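Local coordinates for protein restriction endonuclease (Mycobacterium sp., PDB 4F0Q) that cleaves DNA that carries methylated cytosine, as a tetrameric modification-dependent restriction endonuclease whose nuclease part belongs to the PDDEXK superfamily and binds magnesium, at residues 160-165 against 175-180; 35-40 against 59-64; 81-86 against 226-231. All blocks are in the same frame, centred on the assembly; numbering follows the deposited sequence.

Interaction 1 (160-165 against 175-180)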
loop_
_atom_site.group_PDB
_atom_site.type_symbol
_atom_site.label_atom_id
_atom_site.label_comp_id
_atom_site.label_asym_id
_atom_site.label_seq_id
_atom_site.Cartn_x
_atom_site.Cartn_y
_atom_site.Cartn_z
ATOM N N ARG A 160 -1.121 -5.028 -34.476
ATOM C CA ARG A 160 -1.835 -6.272 -34.192
ATOM C C ARG A 160 -2.918 -6.590 -35.222
ATOM O O ARG A 160 -3.724 -5.734 -35.573
ATOM C CB ARG A 160 -2.413 -6.274 -32.771
ATOM C CG ARG A 160 -3.387 -5.148 -32.473
ATOM C CD ARG A 160 -3.867 -5.215 -31.033
ATOM N NE ARG A 160 -4.648 -4.041 -30.652
ATOM C CZ ARG A 160 -5.153 -3.844 -29.439
ATOM N NH1 ARG A 160 -4.960 -4.744 -28.485
ATOM N NH2 ARG A 160 -5.850 -2.747 -29.176
ATOM N N ALA A 161 -2.922 -7.829 -35.703
ATOM C CA ALA A 161 -3.913 -8.271 -36.679
ATOM C C ALA A 161 -5.317 -8.243 -36.084
ATOM O O ALA A 161 -5.645 -9.043 -35.208
ATOM C CB ALA A 161 -3.576 -9.666 -37.182
ATOM N N VAL A 162 -6.141 -7.317 -36.563
ATOM C CA VAL A 162 -7.489 -7.150 -36.033
ATOM C C VAL A 162 -8.550 -7.294 -37.119
ATOM O O VAL A 162 -8.245 -7.259 -38.311
ATOM C CB VAL A 162 -7.663 -5.779 -35.354
ATOM C CG1 VAL A 162 -6.683 -5.630 -34.199
ATOM C CG2 VAL A 162 -7.481 -4.658 -36.367
ATOM N N THR A 163 -9.798 -7.455 -36.692
ATOM C CA THR A 163 -10.921 -7.560 -37.612
ATOM C C THR A 163 -11.563 -6.196 -37.829
ATOM O O THR A 163 -12.004 -5.550 -36.878
ATOM C CB THR A 163 -11.988 -8.543 -37.093
ATOM O OG1 THR A 163 -11.436 -9.864 -37.037
ATOM C CG2 THR A 163 -13.202 -8.547 -38.008
ATOM N N VAL A 164 -11.609 -5.759 -39.082
ATOM C CA VAL A 164 -12.192 -4.465 -39.414
ATOM C C VAL A 164 -13.616 -4.625 -39.933
ATOM O O VAL A 164 -14.157 -5.730 -39.955
ATOM C CB VAL A 164 -11.351 -3.716 -40.467
ATOM C CG1 VAL A 164 -9.954 -3.443 -39.934
ATOM C CG2 VAL A 164 -11.290 -4.511 -41.760
ATOM N N HIS A 165 -14.219 -3.516 -40.344
ATOM C CA HIS A 165 -15.565 -3.545 -40.902
ATOM C C HIS A 165 -15.665 -2.696 -42.166
ATOM O O HIS A 165 -15.259 -1.534 -42.180
ATOM C CB HIS A 165 -16.595 -3.086 -39.867
ATOM C CG HIS A 165 -16.778 -4.047 -38.732
ATOM N ND1 HIS A 165 -17.604 -5.147 -38.814
ATOM C CD2 HIS A 165 -16.244 -4.071 -37.488
ATOM C CE1 HIS A 165 -17.570 -5.808 -37.671
ATOM N NE2 HIS A 165 -16.752 -5.177 -36.849
ATOM N N HIS A 175 -5.804 -7.001 -42.339
ATOM C CA HIS A 175 -5.697 -5.685 -41.715
ATOM C C HIS A 175 -4.930 -5.710 -40.395
ATOM O O HIS A 175 -5.063 -6.641 -39.603
ATOM C CB HIS A 175 -7.084 -5.076 -41.495
ATOM C CG HIS A 175 -7.850 -4.837 -42.759
ATOM N ND1 HIS A 175 -8.493 -5.847 -43.443
ATOM C CD2 HIS A 175 -8.078 -3.703 -43.463
ATOM C CE1 HIS A 175 -9.083 -5.346 -44.514
ATOM N NE2 HIS A 175 -8.847 -4.047 -44.549
ATOM N N VAL A 176 -4.130 -4.673 -40.168
ATOM C CA VAL A 176 -3.396 -4.528 -38.918
ATOM C C VAL A 176 -3.697 -3.191 -38.248
ATOM O O VAL A 176 -3.912 -2.181 -38.915
ATOM C CB VAL A 176 -1.871 -4.669 -39.124
ATOM C CG1 VAL A 176 -1.506 -6.117 -39.416
ATOM C CG2 VAL A 176 -1.391 -3.746 -40.237
ATOM N N GLU A 177 -3.714 -3.199 -36.920
ATOM C CA GLU A 177 -3.987 -2.003 -36.138
ATOM C C GLU A 177 -2.700 -1.470 -35.519
ATOM O O GLU A 177 -1.900 -2.236 -34.978
ATOM C CB GLU A 177 -5.002 -2.312 -35.038
ATOM C CG GLU A 177 -5.202 -1.185 -34.041
ATOM C CD GLU A 177 -6.024 -1.606 -32.838
ATOM O OE1 GLU A 177 -6.769 -2.602 -32.944
ATOM O OE2 GLU A 177 -5.921 -0.943 -31.785
ATOM N N PHE A 178 -2.512 -0.156 -35.608
ATOM C CA PHE A 178 -1.346 0.504 -35.032
ATOM C C PHE A 178 -1.522 0.698 -33.528
ATOM O O PHE A 178 -2.555 1.185 -33.070
ATOM C CB PHE A 178 -1.103 1.846 -35.724
ATOM C CG PHE A 178 0.095 2.592 -35.206
ATOM C CD1 PHE A 178 1.374 2.093 -35.390
ATOM C CD2 PHE A 178 -0.058 3.803 -34.552
ATOM C CE1 PHE A 178 2.476 2.780 -34.919
ATOM C CE2 PHE A 178 1.041 4.496 -34.080
ATOM C CZ PHE A 178 2.310 3.984 -34.266
ATOM N N CYS A 179 -0.503 0.314 -32.765
ATOM C CA CYS A 179 -0.584 0.330 -31.308
ATOM C C CYS A 179 0.467 1.234 -30.669
ATOM O O CYS A 179 0.671 1.196 -29.456
ATOM C CB CYS A 179 -0.457 -1.092 -30.754
ATOM S SG CYS A 179 -1.773 -2.216 -31.279
ATOM N N GLY A 180 1.133 2.041 -31.487
ATOM C CA GLY A 180 2.083 3.015 -30.984
ATOM C C GLY A 180 3.536 2.583 -31.050
ATOM O O GLY A 180 3.852 1.469 -31.472
HETATM O O HOH W 1 -8.775 -7.831 -40.889
#
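Arg-160 and Glu-177 lie side by side, their side chains running the same way from facing positions on neighbouring strands. CG of Arg-160 sits in the crowded position between the backbone N and the carbonyl carbon (chi1 59°), and the chain then runs extended to NE; Glu-177 starts with CG anti to its own backbone N and is extended too. Their tips meet in a salt bridge, Arg-160 NH2 to Glu-177 OE2 at 3.2 Å. The oxygen lies practically in the guanidinium plane, whereas the nitrogen stands above the carboxylate plane, the two planes being 64° apart. SG of Cys-179, 3.5 Å from NE of Arg-160, packs obliquely against the same arginine, whose side chain also touches Phe-105 and Leu-107.

The backbones of the same two residues pair antiparallel, joining strands 156-166 and 175-193 of the large mixed sheet in the N-terminal, PUA-like part of the enzyme. Arg-160 and Glu-177 make the hydrogen-bonded pair, N to O in both directions at 2.9 Å; Ala-161 and Val-176 follow as a non-hydrogen-bonded pair on the other face, with CA atoms 4.4 Å apart. Pairing then loosens: Val-162 N reaches His-175 O at 3.3 Å, from above the carbonyl plane.

Val-162 crosses Glu-177 at about a right angle, Val-162 CG1 lying 3.3 Å from Glu-177 OE1 while CG2 rests on CB. Further along, Val-164 crosses His-175 in the same manner. CG2 of Val-164 sits over the centre of the His-175 imidazole in a CH-pi contact, 3.5 Å from the centroid and 6° off the ring normal. A water that donates to Val-162 O is also bonded to His-175 ND1, bridging the widened end, and Phe-45 meets the imidazole edge-to-face.

Interaction 2 (35-40 against 59-64)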
loop_
_atom_site.group_PDB
_atom_site.type_symbol
_atom_site.label_atom_id
_atom_site.label_comp_id
_atom_site.label_asym_id
_atom_site.label_seq_id
_atom_site.Cartn_x
_atom_site.Cartn_y
_atom_site.Cartn_z
ATOM N N ALA A 35 1.269 -5.684 -51.962
ATOM C CA ALA A 35 0.809 -4.319 -52.194
ATOM C C ALA A 35 1.959 -3.398 -52.575
ATOM O O ALA A 35 3.104 -3.625 -52.186
ATOM C CB ALA A 35 0.089 -3.784 -50.967
ATOM N N ASN A 36 1.646 -2.358 -53.340
ATOM C CA ASN A 36 2.653 -1.395 -53.761
ATOM C C ASN A 36 2.828 -0.276 -52.741
ATOM O O ASN A 36 2.215 -0.296 -51.674
ATOM C CB ASN A 36 2.304 -0.813 -55.131
ATOM C CG ASN A 36 0.998 -0.049 -55.123
ATOM O OD1 ASN A 36 0.973 1.158 -54.883
ATOM N ND2 ASN A 36 -0.100 -0.750 -55.385
ATOM N N GLN A 37 3.661 0.700 -53.079
ATOM C CA GLN A 37 3.990 1.780 -52.162
ATOM C C GLN A 37 3.547 3.126 -52.718
ATOM O O GLN A 37 3.970 4.178 -52.238
ATOM C CB GLN A 37 5.493 1.791 -51.894
ATOM C CG GLN A 37 6.027 0.469 -51.369
ATOM C CD GLN A 37 7.534 0.361 -51.486
ATOM O OE1 GLN A 37 8.052 -0.534 -52.156
ATOM N NE2 GLN A 37 8.248 1.275 -50.837
ATOM N N ARG A 38 2.687 3.087 -53.730
ATOM C CA ARG A 38 2.222 4.301 -54.391
ATOM C C ARG A 38 0.865 4.755 -53.861
ATOM O O ARG A 38 0.700 5.911 -53.470
ATOM C CB ARG A 38 2.153 4.092 -55.906
ATOM N N ASP A 39 -0.102 3.844 -53.848
ATOM C CA ASP A 39 -1.453 4.174 -53.405
ATOM C C ASP A 39 -1.525 4.464 -51.908
ATOM O O ASP A 39 -1.043 3.685 -51.088
ATOM C CB ASP A 39 -2.439 3.064 -53.787
ATOM C CG ASP A 39 -1.862 1.675 -53.591
ATOM O OD1 ASP A 39 -0.910 1.526 -52.795
ATOM O OD2 ASP A 39 -2.363 0.729 -54.235
ATOM N N VAL A 40 -2.134 5.593 -51.563
ATOM C CA VAL A 40 -2.250 6.012 -50.172
ATOM C C VAL A 40 -3.388 5.279 -49.470
ATOM O O VAL A 40 -3.535 5.363 -48.251
ATOM C CB VAL A 40 -2.493 7.528 -50.065
ATOM C CG1 VAL A 40 -1.451 8.286 -50.869
ATOM C CG2 VAL A 40 -3.893 7.876 -50.549
ATOM N N LEU A 59 12.692 3.665 -51.377
ATOM C CA LEU A 59 13.226 2.718 -50.406
ATOM C C LEU A 59 12.474 1.393 -50.463
ATOM O O LEU A 59 11.325 1.348 -50.899
ATOM C CB LEU A 59 13.151 3.306 -48.993
ATOM C CG LEU A 59 14.074 4.490 -48.698
ATOM C CD1 LEU A 59 13.902 4.960 -47.262
ATOM C CD2 LEU A 59 15.523 4.121 -48.972
ATOM N N PRO A 60 13.129 0.302 -50.033
ATOM C CA PRO A 60 12.464 -1.003 -49.953
ATOM C C PRO A 60 11.323 -0.991 -48.942
ATOM O O PRO A 60 11.230 -0.076 -48.125
ATOM C CB PRO A 60 13.581 -1.935 -49.471
ATOM C CG PRO A 60 14.842 -1.263 -49.889
ATOM C CD PRO A 60 14.571 0.201 -49.746
ATOM N N LYS A 61 10.465 -2.006 -48.999
ATOM C CA LYS A 61 9.326 -2.097 -48.096
ATOM C C LYS A 61 9.760 -2.445 -46.678
ATOM O O LYS A 61 10.763 -3.130 -46.473
ATOM C CB LYS A 61 8.338 -3.157 -48.586
ATOM C CG LYS A 61 7.796 -2.930 -49.985
ATOM C CD LYS A 61 6.870 -4.067 -50.388
ATOM C CE LYS A 61 6.344 -3.885 -51.800
ATOM N NZ LYS A 61 5.446 -5.004 -52.200
ATOM N N VAL A 62 8.998 -1.967 -45.701
ATOM C CA VAL A 62 9.167 -2.393 -44.321
ATOM C C VAL A 62 8.236 -3.576 -44.086
ATOM O O VAL A 62 7.079 -3.401 -43.706
ATOM C CB VAL A 62 8.831 -1.264 -43.331
ATOM C CG1 VAL A 62 9.094 -1.711 -41.899
ATOM C CG2 VAL A 62 9.638 -0.018 -43.658
ATOM N N MET A 63 8.743 -4.779 -44.334
ATOM C CA MET A 63 7.928 -5.988 -44.261
ATOM C C MET A 63 7.372 -6.230 -42.863
ATOM O O MET A 63 8.055 -6.009 -41.864
ATOM C CB MET A 63 8.728 -7.205 -44.730
ATOM C CG MET A 63 9.151 -7.138 -46.188
ATOM S SD MET A 63 7.753 -6.866 -47.296
ATOM C CE MET A 63 6.741 -8.296 -46.929
ATOM N N LEU A 64 6.123 -6.681 -42.804
ATOM C CA LEU A 64 5.464 -6.947 -41.533
ATOM C C LEU A 64 4.916 -8.370 -41.496
ATOM O O LEU A 64 3.704 -8.583 -41.494
ATOM C CB LEU A 64 4.344 -5.932 -41.289
ATOM C CG LEU A 64 3.734 -5.876 -39.886
ATOM C CD1 LEU A 64 4.779 -5.471 -38.860
ATOM C CD2 LEU A 64 2.549 -4.925 -39.853
#
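OD1 of Asn-36 is gripped by two backbone N-H groups from its own segment, N of Arg-38 at 2.8 Å and N of Asp-39 at 3.1 Å. Both donors lie in the plane of the side-chain carbonyl, and the Arg-38 bond falls on a lone pair. The other end of the same amide is held as well: ND2 donates to OD2 of Asp-39, from above the carboxylate plane. Three bonds therefore fix the rotation of Asn-36, whose CG lies between the backbone N and the carbonyl carbon (chi1 62°).

Across the contact, Gln-37 makes a nearly straight bond. Gln-37 NE2 points at Leu-59 O over 3.1 Å with an N-H...O angle of 176°, the acceptor lying in the amide plane and the donor in the carbonyl plane. NE2 also donates to Ser-53 O, its strongest polar partner, so two backbone oxygens hold it.

Within 35-40, in the loop between strands 28-30 and 41-42, Asn-36 to Arg-38 is an Asx turn, and the added bond from Asp-39 N makes an Asx motif. Segment 59-64 is likewise irregular and lies in the loop between helix 48-52 and strand 67-69, so the contact joins two surface loops by side-chain-to-backbone bonds rather than by strand pairing.

Lys-61 crosses Gln-37 obliquely. Its CG is anti to the carbonyl carbon and every later torsion is near 180°, a fully extended chain that brings Lys-61 NZ to Ala-35 O at 2.7 Å, above the carbonyl plane by 25°. On the way Lys-61 CG passes 3.2 Å from Gln-37 OE1, so the amide oxygen lies against the aliphatic part of the lysine. His-49 touches both Ala-35 and Lys-61, so helix 48-52 packs against both residues.

Interaction 3 (81-86 against 226-231); sequences RRALIA and DRRNAA
Asp-226, in helix 222-227, offers its carbonyl O to NH2 of Arg-81 in a weak bond of 3.1 Å, while its carboxylate turns elsewhere, to a salt bridge with Arg-239.

Arg-227 follows. Arg-227 O takes NE of Arg-81 at 2.9 Å, on a lone pair, with a weak second bond from Arg-81 NH2. The Arg-227 side chain, bent at chi3 (58°), carries its guanidinium back to the other segment: Arg-227 NE meets Ala-83 O at 2.6 Å, on a lone pair, and Arg-227 NH2 meets Arg-82 O at 2.7 Å from above that carbonyl plane. CD of Arg-81 lies over one face of this guanidinium. The donation is reciprocal: each arginine guanidinium bonds to backbone oxygens of the other segment, in a buried join between helix 222-227 and the end of strand 80-81 with the loop that leads into strand 85-89 of the large sheet. Carbonyls gathered where the helix gives way to loop would be expected to suit a positive guanidinium; Leu-151 and Leu-152 supply further oxygens to Arg-227.

Arg-228 sends its CG against CB of Ala-83 at 3.6 Å, and its guanidinium goes on to Pro-60 O. Asn-229 O takes NH2 of Arg-81 at 2.6 Å, though the N-H...O angle of 129° makes the bond weak. Asn-229 OD1 accepts from Ala-231 N, an Asx turn.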
loop_
_atom_site.group_PDB
_atom_site.type_symbol
_atom_site.label_atom_id
_atom_site.label_comp_id
_atom_site.label_asym_id
_atom_site.label_seq_id
_atom_site.Cartn_x
_atom_site.Cartn_y
_atom_site.Cartn_z
ATOM N N ARG A 81 23.103 2.154 -37.809
ATOM C CA ARG A 81 21.972 2.120 -36.888
ATOM C C ARG A 81 20.789 1.311 -37.420
ATOM O O ARG A 81 20.545 1.260 -38.625
ATOM C CB ARG A 81 21.508 3.543 -36.564
ATOM C CG ARG A 81 20.864 4.261 -37.742
ATOM C CD ARG A 81 20.296 5.610 -37.340
ATOM N NE ARG A 81 19.625 6.268 -38.456
ATOM C CZ ARG A 81 20.239 7.041 -39.346
ATOM N NH1 ARG A 81 21.545 7.256 -39.251
ATOM N NH2 ARG A 81 19.550 7.601 -40.330
ATOM N N ARG A 82 20.058 0.685 -36.504
ATOM C CA ARG A 82 18.820 0.000 -36.847
ATOM C C ARG A 82 17.672 1.006 -36.799
ATOM O O ARG A 82 17.412 1.614 -35.760
ATOM C CB ARG A 82 18.557 -1.150 -35.875
ATOM C CG ARG A 82 17.487 -2.126 -36.335
ATOM C CD ARG A 82 18.020 -3.078 -37.394
ATOM N NE ARG A 82 19.141 -3.872 -36.896
ATOM C CZ ARG A 82 19.702 -4.874 -37.564
ATOM N NH1 ARG A 82 19.243 -5.214 -38.761
ATOM N NH2 ARG A 82 20.718 -5.542 -37.033
ATOM N N ALA A 83 16.995 1.181 -37.930
ATOM C CA ALA A 83 15.940 2.184 -38.057
ATOM C C ALA A 83 14.783 1.956 -37.088
ATOM O O ALA A 83 14.406 2.856 -36.337
ATOM C CB ALA A 83 15.429 2.232 -39.488
ATOM N N LEU A 84 14.222 0.752 -37.110
ATOM C CA LEU A 84 13.097 0.421 -36.243
ATOM C C LEU A 84 12.876 -1.082 -36.176
ATOM O O LEU A 84 13.471 -1.845 -36.936
ATOM C CB LEU A 84 11.813 1.102 -36.732
ATOM C CG LEU A 84 11.023 0.429 -37.861
ATOM C CD1 LEU A 84 9.664 1.093 -38.020
ATOM C CD2 LEU A 84 11.782 0.458 -39.181
ATOM N N ILE A 85 12.015 -1.500 -35.254
ATOM C CA ILE A 85 11.567 -2.883 -35.189
ATOM C C ILE A 85 10.046 -2.935 -35.284
ATOM O O ILE A 85 9.341 -2.409 -34.423
ATOM C CB ILE A 85 12.036 -3.584 -33.903
ATOM C CG1 ILE A 85 13.557 -3.746 -33.911
ATOM C CG2 ILE A 85 11.366 -4.941 -33.763
ATOM C CD1 ILE A 85 14.096 -4.486 -32.711
ATOM N N ALA A 86 9.549 -3.560 -36.347
ATOM C CA ALA A 86 8.114 -3.665 -36.577
ATOM C C ALA A 86 7.580 -4.989 -36.050
ATOM O O ALA A 86 7.979 -6.057 -36.511
ATOM C CB ALA A 86 7.807 -3.520 -38.060
ATOM N N ASP A 226 13.462 9.608 -41.570
ATOM C CA ASP A 226 14.732 10.168 -41.129
ATOM C C ASP A 226 15.647 9.084 -40.572
ATOM O O ASP A 226 16.841 9.065 -40.867
ATOM C CB ASP A 226 14.508 11.259 -40.081
ATOM C CG ASP A 226 13.734 12.439 -40.628
ATOM O OD1 ASP A 226 13.741 12.632 -41.860
ATOM O OD2 ASP A 226 13.121 13.172 -39.825
ATOM N N ARG A 227 15.089 8.182 -39.767
ATOM C CA ARG A 227 15.877 7.078 -39.225
ATOM C C ARG A 227 16.361 6.119 -40.317
ATOM O O ARG A 227 17.420 5.507 -40.189
ATOM C CB ARG A 227 15.102 6.321 -38.144
ATOM C CG ARG A 227 14.992 7.072 -36.826
ATOM C CD ARG A 227 14.581 6.146 -35.689
ATOM N NE ARG A 227 15.519 5.038 -35.520
ATOM C CZ ARG A 227 16.621 5.097 -34.780
ATOM N NH1 ARG A 227 16.932 6.212 -34.135
ATOM N NH2 ARG A 227 17.417 4.040 -34.686
ATOM N N ARG A 228 15.581 5.995 -41.388
ATOM C CA ARG A 228 15.970 5.161 -42.520
ATOM C C ARG A 228 16.845 5.938 -43.499
ATOM O O ARG A 228 17.390 5.369 -44.444
ATOM C CB ARG A 228 14.737 4.621 -43.251
ATOM C CG ARG A 228 13.912 3.623 -42.458
ATOM C CD ARG A 228 12.738 3.118 -43.279
ATOM N NE ARG A 228 13.167 2.270 -44.387
ATOM C CZ ARG A 228 12.391 1.923 -45.409
ATOM N NH1 ARG A 228 11.142 2.362 -45.469
ATOM N NH2 ARG A 228 12.864 1.145 -46.371
ATOM N N ASN A 229 16.970 7.240 -43.268
ATOM C CA ASN A 229 17.755 8.102 -44.143
ATOM C C ASN A 229 19.248 7.982 -43.855
ATOM O O ASN A 229 19.713 8.340 -42.773
ATOM C CB ASN A 229 17.303 9.556 -44.000
ATOM C CG ASN A 229 17.647 10.397 -45.212
ATOM O OD1 ASN A 229 18.622 10.128 -45.913
ATOM N ND2 ASN A 229 16.844 11.424 -45.465
ATOM N N ALA A 230 19.996 7.477 -44.833
ATOM C CA ALA A 230 21.430 7.263 -44.671
ATOM C C ALA A 230 22.208 8.575 -44.681
ATOM O O ALA A 230 23.353 8.632 -44.231
ATOM C CB ALA A 230 21.951 6.327 -45.752
ATOM N N ALA A 231 21.580 9.628 -45.193
ATOM C CA ALA A 231 22.218 10.937 -45.273
ATOM C C ALA A 231 22.182 11.656 -43.929
ATOM O O ALA A 231 22.927 12.611 -43.704
ATOM C CB ALA A 231 21.552 11.783 -46.346
#

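How the interactions relate
All three contacts lie in the N-terminal part of the chain, up to residue 231, and not in the PDDEXK nuclease part with its magnesium site. Interaction 2 closes first along the sequence, and interaction 1 is nested inside the long loop closed by interaction 3. The centres of interactions 1 and 2 are about 17 Å apart. Those of interactions 2 and 3 are about 15 Å apart, and those of interactions 1 and 3 about 23 Å. Leu-64 packs on Val-176 and Ala-86, and Leu-59 and Val-62 pack on Arg-228, so segment 59-64 links the other two contacts directly. Interactions 1 and 3 do not touch, yet strands 156-166 and 85-89 are parallel neighbours in one sheet.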